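Long-range contact in carbohydrate kinase (Agrobacterium tumefaciens, PDB 2NWH), which probably phosphorylates a sugar or related substrate as a pfkB-type (ribokinase-like) carbohydrate kinase, with a nucleotide as phosphate donor: residues 248-253 against 277-282. Numbering follows the deposited sequence.
With NA (sodium ion), chain E.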
loop_
_atom_site.group_PDB
_atom_site.type_symbol
_atom_site.label_atom_id
_atom_site.label_comp_id
_atom_site.label_asym_id
_atom_site.label_seq_id
_atom_site.Cartn_x
_atom_site.Cartn_y
_atom_site.Cartn_z
ATOM N N LYS A 248 -6.024 -6.123 20.028
ATOM C CA LYS A 248 -4.977 -7.154 20.001
ATOM C C LYS A 248 -4.383 -7.424 18.618
ATOM O O LYS A 248 -3.482 -8.255 18.486
ATOM C CB LYS A 248 -5.507 -8.475 20.578
ATOM C CG LYS A 248 -6.280 -8.339 21.866
ATOM C CD LYS A 248 -5.414 -7.810 22.993
ATOM C CE LYS A 248 -6.086 -8.045 24.371
ATOM N NZ LYS A 248 -7.532 -7.640 24.402
ATOM N N ASP A 249 -4.906 -6.752 17.593
ATOM C CA ASP A 249 -4.346 -6.820 16.237
ATOM C C ASP A 249 -4.454 -5.451 15.598
ATOM O O ASP A 249 -5.557 -4.932 15.406
ATOM C CB ASP A 249 -5.077 -7.866 15.378
ATOM C CG ASP A 249 -4.318 -8.217 14.087
ATOM O OD1 ASP A 249 -3.271 -7.593 13.779
ATOM O OD2 ASP A 249 -4.777 -9.121 13.348
ATOM N N VAL A 250 -3.290 -4.886 15.288
ATOM C CA VAL A 250 -3.146 -3.570 14.675
ATOM C C VAL A 250 -2.313 -3.659 13.367
ATOM O O VAL A 250 -1.645 -2.698 12.951
ATOM C CB VAL A 250 -2.502 -2.590 15.693
ATOM C CG1 VAL A 250 -3.450 -2.370 16.904
ATOM C CG2 VAL A 250 -1.103 -3.116 16.174
ATOM N N THR A 251 -2.358 -4.822 12.721
ATOM C CA THR A 251 -1.620 -5.027 11.459
ATOM C C THR A 251 -2.530 -5.671 10.379
ATOM O O THR A 251 -3.318 -6.586 10.674
ATOM C CB THR A 251 -0.355 -5.896 11.679
ATOM O OG1 THR A 251 -0.751 -7.195 12.161
ATOM C CG2 THR A 251 0.580 -5.243 12.709
ATOM N N GLY A 252 -2.410 -5.210 9.134
ATOM C CA GLY A 252 -3.146 -5.825 8.034
ATOM C C GLY A 252 -2.294 -6.159 6.836
ATOM O O GLY A 252 -1.048 -6.299 6.935
ATOM N N ALA A 253 -2.979 -6.298 5.694
ATOM C CA ALA A 253 -2.350 -6.419 4.368
ATOM C C ALA A 253 -1.235 -5.390 4.135
ATOM O O ALA A 253 -0.274 -5.674 3.410
ATOM C CB ALA A 253 -3.402 -6.314 3.285
ATOM N N GLN A 277 -2.245 6.343 14.757
ATOM C CA GLN A 277 -3.296 6.449 13.727
ATOM C C GLN A 277 -3.231 5.294 12.737
ATOM O O GLN A 277 -4.283 4.745 12.332
ATOM C CB GLN A 277 -3.274 7.789 12.962
ATOM C CG GLN A 277 -4.376 7.827 11.880
ATOM C CD GLN A 277 -4.617 9.190 11.267
ATOM O OE1 GLN A 277 -5.003 10.150 11.954
ATOM N NE2 GLN A 277 -4.397 9.287 9.974
ATOM N N GLY A 278 -2.006 4.929 12.337
ATOM C CA GLY A 278 -1.794 3.814 11.422
ATOM C C GLY A 278 -2.281 2.517 12.058
ATOM O O GLY A 278 -2.961 1.697 11.415
ATOM N N ALA A 279 -1.944 2.317 13.328
ATOM C CA ALA A 279 -2.447 1.178 14.074
ATOM C C ALA A 279 -3.957 1.147 14.132
ATOM O O ALA A 279 -4.524 0.072 13.965
ATOM C CB ALA A 279 -1.884 1.127 15.484
ATOM N N ALA A 280 -4.590 2.305 14.384
ATOM C CA ALA A 280 -6.075 2.373 14.441
ATOM C C ALA A 280 -6.665 1.930 13.098
ATOM O O ALA A 280 -7.628 1.128 13.019
ATOM C CB ALA A 280 -6.507 3.786 14.762
ATOM N N ALA A 281 -6.103 2.497 12.039
ATOM C CA ALA A 281 -6.534 2.185 10.682
ATOM C C ALA A 281 -6.388 0.686 10.346
ATOM O O ALA A 281 -7.321 0.081 9.839
ATOM C CB ALA A 281 -5.815 3.094 9.671
ATOM N N ALA A 282 -5.249 0.082 10.670
ATOM C CA ALA A 282 -5.048 -1.371 10.479
ATOM C C ALA A 282 -6.084 -2.221 11.275
ATOM O O ALA A 282 -6.740 -3.142 10.700
ATOM C CB ALA A 282 -3.590 -1.734 10.893
HETATM NA NA NA E . -2.841 -8.628 11.750
#
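The D-V-T-G-A-G-D run that marks pfkB (ribokinase-like) kinases begins in 248-253, and here the loop that opens the motif lies against helix 271-286 while gripping a sodium ion. In relatives the glycines of this motif and the helix start after it form the anion hole near the catalytic aspartate. D249 swings its carboxylate anti to the backbone N (chi1 -166°) and chelates the ion with both oxygens, OD1 at 2.3 Å and OD2 at 2.6 Å from NA. T251 closes on the same ion with two atoms, its O at 2.4 Å and its OG1 at 2.6 Å from NA; OG1 is also hydrogen-bonded to the O of G224. An Asx turn ties the two ligands together: T251 N donates to D249 OD1 over 3.1 Å, approaching from above the carboxylate plane. Against the helix the contact is small (178 Å² in all) and no hydrogen bond crosses it. V250, which also touches L239, sets its CB 3.8 Å from the CB of A279, with CG1 alongside. The CB of A282 points at the loop, against the peptide joining V250 and T251. That carbonyl is buried without a hydrogen-bonding partner, V250 O lying just 3.0 Å from A282 CB.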